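Local atomic coordinates of Crh-like protein 5 (Neosartorya fumigata, PDB entry 6IBU), a protein that cuts chitin and transfers the released chains to 1,6-beta-glucan or to other chitin, cross-linking the polysaccharides of the fungal cell wall. Residues 88-99 and 175-186. Numbering follows the deposited sequence.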
ATOM      1  N   SER A  88      -2.859  -6.291   1.778  1.00 14.27           N
ATOM      2  CA  SER A  88      -1.797  -5.297   1.446  1.00 15.05           C
ATOM      3  C   SER A  88      -2.340  -3.864   1.395  1.00 14.85           C
ATOM      4  O   SER A  88      -3.303  -3.607   0.638  1.00 14.62           O
ATOM      5  CB  SER A  88      -1.183  -5.625   0.116  1.00 16.78           C
ATOM      6  OG  SER A  88      -0.618  -6.929   0.133  1.00 18.23           O
ATOM      7  N   ILE A  89      -1.699  -2.934   2.098  1.00 13.87           N
ATOM      8  CA  ILE A  89      -1.856  -1.463   1.889  1.00 14.13           C
ATOM      9  C   ILE A  89      -0.541  -0.933   1.315  1.00 14.36           C
ATOM     10  O   ILE A  89       0.462  -1.038   1.990  1.00 14.75           O
ATOM     11  CB  ILE A  89      -2.241  -0.764   3.203  1.00 13.91           C
ATOM     12  CG1 ILE A  89      -3.530  -1.328   3.799  1.00 13.74           C
ATOM     13  CG2 ILE A  89      -2.321   0.738   3.017  1.00 13.91           C
ATOM     14  CD1 ILE A  89      -3.663  -1.062   5.268  1.00 13.85           C
ATOM     15  N   VAL A  90      -0.529  -0.440   0.084  1.00 15.61           N
ATOM     16  CA  VAL A  90       0.738  -0.048  -0.589  1.00 16.41           C
ATOM     17  C   VAL A  90       0.688   1.413  -1.034  1.00 16.02           C
ATOM     18  O   VAL A  90      -0.180   1.738  -1.829  1.00 16.05           O
ATOM     19  CB  VAL A  90       1.012  -0.947  -1.796  1.00 17.00           C
ATOM     20  CG1 VAL A  90       2.252  -0.473  -2.549  1.00 17.72           C
ATOM     21  CG2 VAL A  90       1.145  -2.392  -1.372  1.00 18.03           C
ATOM     22  N   LEU A  91       1.683   2.203  -0.664  1.00 15.77           N
ATOM     23  CA  LEU A  91       1.990   3.462  -1.375  1.00 16.11           C
ATOM     24  C   LEU A  91       3.099   3.140  -2.357  1.00 17.41           C
ATOM     25  O   LEU A  91       4.089   2.534  -1.935  1.00 16.65           O
ATOM     26  CB  LEU A  91       2.412   4.531  -0.379  1.00 16.35           C
ATOM     27  CG  LEU A  91       1.324   4.947   0.589  1.00 17.02           C
ATOM     28  CD1 LEU A  91       1.836   6.016   1.541  1.00 17.52           C
ATOM     29  CD2 LEU A  91       0.108   5.427  -0.176  1.00 17.68           C
ATOM     30  N   GLU A  92       2.909   3.474  -3.631  1.00 19.45           N
ATOM     31  CA  GLU A  92       3.890   3.097  -4.670  1.00 22.26           C
ATOM     32  C   GLU A  92       4.024   4.226  -5.682  1.00 21.72           C
ATOM     33  O   GLU A  92       2.991   4.730  -6.157  1.00 20.01           O
ATOM     34  CB  GLU A  92       3.490   1.795  -5.358  1.00 26.73           C
ATOM     35  CG  GLU A  92       4.519   1.325  -6.367  1.00 32.45           C
ATOM     36  CD  GLU A  92       4.262  -0.068  -6.917  1.00 39.54           C
ATOM     37  OE1 GLU A  92       3.185  -0.257  -7.536  1.00 44.86           O
ATOM     38  OE2 GLU A  92       5.115  -0.976  -6.685  1.00 44.83           O
ATOM     39  N   SER A  93       5.266   4.521  -6.054  1.00 20.02           N
ATOM     40  CA  SER A  93       5.600   5.496  -7.107  1.00 20.30           C
ATOM     41  C   SER A  93       5.897   4.756  -8.411  1.00 22.05           C
ATOM     42  O   SER A  93       6.137   3.534  -8.396  1.00 19.00           O
ATOM     43  CB  SER A  93       6.755   6.348  -6.688  1.00 20.05           C
ATOM     44  OG  SER A  93       7.984   5.772  -7.099  1.00 19.86           O
ATOM     45  N   ASP A  94       5.915   5.507  -9.505  1.00 24.80           N
ATOM     46  CA  ASP A  94       6.308   5.032 -10.850  1.00 27.30           C
ATOM     47  C   ASP A  94       7.805   4.652 -10.890  1.00 26.52           C
ATOM     48  O   ASP A  94       8.101   3.819 -11.764  1.00 26.62           O
ATOM     49  CB  ASP A  94       5.853   6.053 -11.895  1.00 32.22           C
ATOM     50  CG  ASP A  94       4.357   5.998 -12.186  1.00 35.20           C
ATOM     51  OD1 ASP A  94       3.632   5.252 -11.478  1.00 33.11           O
ATOM     52  OD2 ASP A  94       3.917   6.734 -13.089  1.00 38.32           O
ATOM     53  N   ASP A  95       8.706   5.129  -9.989  1.00 25.67           N
ATOM     54  CA  ASP A  95      10.120   4.623  -9.937  1.00 25.83           C
ATOM     55  C   ASP A  95      10.251   3.525  -8.878  1.00 24.08           C
ATOM     56  O   ASP A  95      11.324   3.031  -8.637  1.00 20.99           O
ATOM     57  CB  ASP A  95      11.209   5.695  -9.782  1.00 28.80           C
ATOM     58  CG  ASP A  95      11.264   6.442  -8.462  1.00 31.09           C
ATOM     59  OD1 ASP A  95      10.540   6.081  -7.528  1.00 31.28           O
ATOM     60  OD2 ASP A  95      12.043   7.412  -8.387  1.00 34.68           O
ATOM     61  N   LEU A  96       9.124   3.047  -8.385  1.00 24.17           N
ATOM     62  CA  LEU A  96       9.057   1.895  -7.452  1.00 22.87           C
ATOM     63  C   LEU A  96       9.638   2.294  -6.091  1.00 20.63           C
ATOM     64  O   LEU A  96      10.078   1.419  -5.400  1.00 19.09           O
ATOM     65  CB  LEU A  96       9.772   0.684  -8.054  1.00 24.29           C
ATOM     66  CG  LEU A  96       9.128   0.213  -9.349  1.00 29.44           C
ATOM     67  CD1 LEU A  96       9.845  -1.024  -9.893  1.00 29.86           C
ATOM     68  CD2 LEU A  96       7.638  -0.076  -9.105  1.00 30.33           C
ATOM     69  N   ASP A  97       9.595   3.570  -5.711  1.00 19.26           N
ATOM     70  CA  ASP A  97       9.597   3.935  -4.280  1.00 19.38           C
ATOM     71  C   ASP A  97       8.326   3.319  -3.698  1.00 20.22           C
ATOM     72  O   ASP A  97       7.322   3.207  -4.408  1.00 18.17           O
ATOM     73  CB  ASP A  97       9.601   5.436  -4.041  1.00 19.75           C
ATOM     74  CG  ASP A  97      10.959   6.103  -4.244  1.00 21.12           C
ATOM     75  OD1 ASP A  97      11.984   5.393  -4.222  1.00 18.75           O
ATOM     76  OD2 ASP A  97      10.970   7.344  -4.442  1.00 21.45           O
ATOM     77  N   GLU A  98       8.367   2.889  -2.452  1.00 20.28           N
ATOM     78  CA  GLU A  98       7.239   2.116  -1.945  1.00 21.20           C
ATOM     79  C   GLU A  98       7.252   2.064  -0.431  1.00 19.85           C
ATOM     80  O   GLU A  98       8.302   1.892   0.134  1.00 19.29           O
ATOM     81  CB  GLU A  98       7.331   0.714  -2.511  1.00 24.59           C
ATOM     82  CG  GLU A  98       5.986   0.073  -2.654  1.00 28.29           C
ATOM     83  CD  GLU A  98       5.831  -1.164  -1.797  1.00 34.30           C
ATOM     84  OE1 GLU A  98       5.457  -2.224  -2.360  1.00 35.88           O
ATOM     85  OE2 GLU A  98       6.112  -1.090  -0.571  1.00 40.23           O
ATOM     86  N   VAL A  99       6.073   2.175   0.160  1.00 18.50           N
ATOM     87  CA  VAL A  99       5.820   2.008   1.610  1.00 17.61           C
ATOM     88  C   VAL A  99       4.582   1.126   1.713  1.00 16.85           C
ATOM     89  O   VAL A  99       3.601   1.401   0.995  1.00 14.94           O
ATOM     90  CB  VAL A  99       5.607   3.368   2.292  1.00 17.70           C
ATOM     91  CG1 VAL A  99       5.237   3.194   3.747  1.00 18.53           C
ATOM     92  CG2 VAL A  99       6.828   4.256   2.139  1.00 17.85           C
ATOM     93  N   PRO A 175      11.712   6.669   0.169  1.00 17.24           N
ATOM     94  CA  PRO A 175      10.575   6.911  -0.722  1.00 17.21           C
ATOM     95  C   PRO A 175      10.307   8.416  -0.823  1.00 17.10           C
ATOM     96  O   PRO A 175      10.116   9.010   0.183  1.00 16.17           O
ATOM     97  CB  PRO A 175       9.413   6.187  -0.047  1.00 17.17           C
ATOM     98  CG  PRO A 175      10.093   5.125   0.783  1.00 17.91           C
ATOM     99  CD  PRO A 175      11.368   5.779   1.278  1.00 18.15           C
ATOM    100  N   GLN A 176      10.393   9.009  -2.012  1.00 16.94           N
ATOM    101  CA  GLN A 176      10.365  10.486  -2.121  1.00 17.35           C
ATOM    102  C   GLN A 176       9.869  10.915  -3.491  1.00 17.95           C
ATOM    103  O   GLN A 176      10.200  12.019  -3.900  1.00 19.26           O
ATOM    104  CB  GLN A 176      11.750  11.079  -1.873  1.00 16.56           C
ATOM    105  CG  GLN A 176      12.811  10.592  -2.851  1.00 16.60           C
ATOM    106  CD  GLN A 176      14.178  11.075  -2.421  1.00 16.01           C
ATOM    107  OE1 GLN A 176      14.548  12.229  -2.641  1.00 16.18           O
ATOM    108  NE2 GLN A 176      14.941  10.195  -1.796  1.00 14.55           N
ATOM    109  N   THR A 177       9.095  10.081  -4.164  1.00 17.78           N
ATOM    110  CA  THR A 177       8.467  10.441  -5.451  1.00 16.89           C
ATOM    111  C   THR A 177       6.966  10.294  -5.268  1.00 16.43           C
ATOM    112  O   THR A 177       6.535   9.650  -4.329  1.00 14.53           O
ATOM    113  CB  THR A 177       9.037   9.582  -6.572  1.00 17.24           C
ATOM    114  OG1 THR A 177       8.894   8.210  -6.212  1.00 16.70           O
ATOM    115  CG2 THR A 177      10.488   9.892  -6.848  1.00 18.30           C
ATOM    116  N   PRO A 178       6.146  10.894  -6.150  1.00 17.49           N
ATOM    117  CA  PRO A 178       4.704  10.913  -5.947  1.00 17.25           C
ATOM    118  C   PRO A 178       4.217   9.463  -5.975  1.00 16.88           C
ATOM    119  O   PRO A 178       4.624   8.704  -6.835  1.00 15.32           O
ATOM    120  CB  PRO A 178       4.138  11.698  -7.135  1.00 17.95           C
ATOM    121  CG  PRO A 178       5.369  12.366  -7.771  1.00 18.67           C
ATOM    122  CD  PRO A 178       6.552  11.496  -7.428  1.00 17.51           C
ATOM    123  N   MET A 179       3.332   9.129  -5.055  1.00 17.06           N
ATOM    124  CA  MET A 179       2.892   7.739  -4.878  1.00 18.53           C
ATOM    125  C   MET A 179       1.380   7.659  -4.954  1.00 18.60           C
ATOM    126  O   MET A 179       0.716   8.607  -4.586  1.00 17.43           O
ATOM    127  CB  MET A 179       3.372   7.184  -3.536  1.00 18.76           C
ATOM    128  CG  MET A 179       4.843   6.876  -3.566  1.00 19.77           C
ATOM    129  SD  MET A 179       5.424   5.908  -2.180  1.00 19.80           S
ATOM    130  CE  MET A 179       5.160   7.044  -0.827  1.00 19.24           C
ATOM    131  N   ARG A 180       0.885   6.516  -5.403  1.00 19.33           N
ATOM    132  CA  ARG A 180      -0.559   6.241  -5.369  1.00 20.74           C
ATOM    133  C   ARG A 180      -0.806   5.185  -4.296  1.00 19.58           C
ATOM    134  O   ARG A 180       0.143   4.568  -3.811  1.00 17.72           O
ATOM    135  CB  ARG A 180      -1.046   5.909  -6.773  1.00 24.37           C
ATOM    136  CG  ARG A 180      -0.603   4.568  -7.315  1.00 28.04           C
ATOM    137  CD  ARG A 180      -1.715   4.041  -8.177  1.00 34.42           C
ATOM    138  NE  ARG A 180      -1.355   4.144  -9.576  1.00 42.06           N
ATOM    139  CZ  ARG A 180      -2.159   4.503 -10.573  1.00 43.72           C
ATOM    140  NH1 ARG A 180      -3.434   4.803 -10.370  1.00 40.91           N
ATOM    141  NH2 ARG A 180      -1.664   4.556 -11.795  1.00 45.43           N
ATOM    142  N   LEU A 181      -2.048   5.081  -3.848  1.00 18.95           N
ATOM    143  CA  LEU A 181      -2.435   4.104  -2.814  1.00 18.98           C
ATOM    144  C   LEU A 181      -3.048   2.893  -3.518  1.00 19.16           C
ATOM    145  O   LEU A 181      -3.950   3.074  -4.331  1.00 17.74           O
ATOM    146  CB  LEU A 181      -3.395   4.816  -1.861  1.00 18.78           C
ATOM    147  CG  LEU A 181      -4.006   3.977  -0.750  1.00 18.94           C
ATOM    148  CD1 LEU A 181      -2.940   3.392   0.170  1.00 18.38           C
ATOM    149  CD2 LEU A 181      -4.995   4.836   0.027  1.00 19.50           C
ATOM    150  N   ARG A 182      -2.533   1.699  -3.239  1.00 20.80           N
ATOM    151  CA  ARG A 182      -3.071   0.420  -3.768  1.00 22.66           C
ATOM    152  C   ARG A 182      -3.621  -0.362  -2.574  1.00 21.51           C
ATOM    153  O   ARG A 182      -2.932  -0.463  -1.543  1.00 21.51           O
ATOM    154  CB  ARG A 182      -1.993  -0.360  -4.526  1.00 27.16           C
ATOM    155  CG  ARG A 182      -1.039   0.549  -5.302  1.00 35.58           C
ATOM    156  CD  ARG A 182      -0.252  -0.058  -6.459  1.00 42.41           C
ATOM    157  NE  ARG A 182      -1.048  -1.029  -7.202  1.00 49.59           N
ATOM    158  CZ  ARG A 182      -0.557  -2.050  -7.892  1.00 54.95           C
ATOM    159  NH1 ARG A 182       0.751  -2.246  -7.954  1.00 58.25           N
ATOM    160  NH2 ARG A 182      -1.381  -2.877  -8.510  1.00 56.71           N
ATOM    161  N   LEU A 183      -4.844  -0.854  -2.657  1.00 19.15           N
ATOM    162  CA  LEU A 183      -5.392  -1.747  -1.613  1.00 18.48           C
ATOM    163  C   LEU A 183      -5.693  -3.078  -2.276  1.00 18.64           C
ATOM    164  O   LEU A 183      -6.270  -3.074  -3.369  1.00 18.42           O
ATOM    165  CB  LEU A 183      -6.657  -1.134  -1.031  1.00 18.55           C
ATOM    166  CG  LEU A 183      -6.460   0.201  -0.337  1.00 17.93           C
ATOM    167  CD1 LEU A 183      -7.798   0.852  -0.056  1.00 17.66           C
ATOM    168  CD2 LEU A 183      -5.666   0.002   0.944  1.00 18.54           C
ATOM    169  N   GLY A 184      -5.383  -4.176  -1.601  1.00 18.26           N
ATOM    170  CA  GLY A 184      -5.706  -5.488  -2.173  1.00 18.61           C
ATOM    171  C   GLY A 184      -5.399  -6.642  -1.258  1.00 17.92           C
ATOM    172  O   GLY A 184      -4.623  -6.501  -0.305  1.00 18.84           O
ATOM    173  N   SER A 185      -5.985  -7.775  -1.601  1.00 18.04           N
ATOM    174  CA  SER A 185      -5.714  -9.084  -0.976  1.00 17.98           C
ATOM    175  C   SER A 185      -5.316 -10.025  -2.096  1.00 16.87           C
ATOM    176  O   SER A 185      -5.707  -9.777  -3.224  1.00 16.12           O
ATOM    177  CB  SER A 185      -6.901  -9.578  -0.203  1.00 18.66           C
ATOM    178  OG  SER A 185      -8.002  -9.793  -1.087  1.00 21.24           O
ATOM    179  N   TRP A 186      -4.547 -11.047  -1.762  1.00 17.70           N
ATOM    180  CA  TRP A 186      -4.015 -12.030  -2.725  1.00 18.41           C
ATOM    181  C   TRP A 186      -3.457 -13.225  -1.960  1.00 19.05           C
ATOM    182  O   TRP A 186      -3.211 -13.104  -0.766  1.00 17.05           O
ATOM    183  CB  TRP A 186      -2.938 -11.386  -3.590  1.00 19.01           C
ATOM    184  CG  TRP A 186      -1.859 -10.697  -2.826  1.00 18.41           C
ATOM    185  CD1 TRP A 186      -1.956  -9.498  -2.183  1.00 19.33           C
ATOM    186  CD2 TRP A 186      -0.493 -11.118  -2.691  1.00 19.29           C
ATOM    187  NE1 TRP A 186      -0.751  -9.155  -1.641  1.00 19.01           N
ATOM    188  CE2 TRP A 186       0.169 -10.117  -1.947  1.00 18.95           C
ATOM    189  CE3 TRP A 186       0.242 -12.220  -3.146  1.00 19.80           C
ATOM    190  CZ2 TRP A 186       1.515 -10.202  -1.617  1.00 19.47           C
ATOM    191  CZ3 TRP A 186       1.576 -12.310  -2.818  1.00 19.71           C
ATOM    192  CH2 TRP A 186       2.203 -11.308  -2.070  1.00 20.98           C
TER
HETATM  193  O   HOH W   1       5.243   8.318  -9.211  1.00 14.18           O
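Arg182 and Glu92 meet above neighbouring antiparallel strands of the GH16 beta-sandwich, two rungs of the sheet apart. The arginine can be followed outward. Arg182 CB lies 4.1 Å from CB of Val90, its partner in a hydrogen-bonded antiparallel pair, and CG passes the Val90 carbonyl. Arg182 CD comes to 3.6 Å from Glu92 OE1; the bend about CG-CD (chi3 37°) then turns the guanidinium so that Arg182 NH1 reaches the same oxygen at 3.2 Å, a salt bridge. OE1 is met on its syn side, with carboxylate and guanidinium planes turned 31° apart; NE pairs instead with Asp63 on the next strand. Two acids thus hold a long, flexible side chain that binds chitin.

On the same face, Trp186 directs NE1 almost within its ring plane at Ser88 OG (2.8 Å, 165° at the hydrogen). Serine suits this spot because its small hydroxyl can accept from the indole while also bonding Glu102, the probable proton donor.

The other face is apolar: Leu91 CD2 touches Leu181 CD1 at 3.7 Å, and Ile89 lies alongside Leu183, branched chains that fill the core against strands 71-78 and 140-146. Met179, flexible and unbranched, curls its SD and CE against Leu91. Past the strand ends, Asp97 OD2 receives Gln176 N from above its carboxylate plane (3.0 Å), while Asp95 OD1 takes Ser93 OG and Asp97 N from opposite faces, the latter closing an Asx turn just before Glu98, the nucleophile by similarity.

The contact therefore joins an apolar core to a polar face on which second-shell bonds probably preorganise the chitin-binding residues.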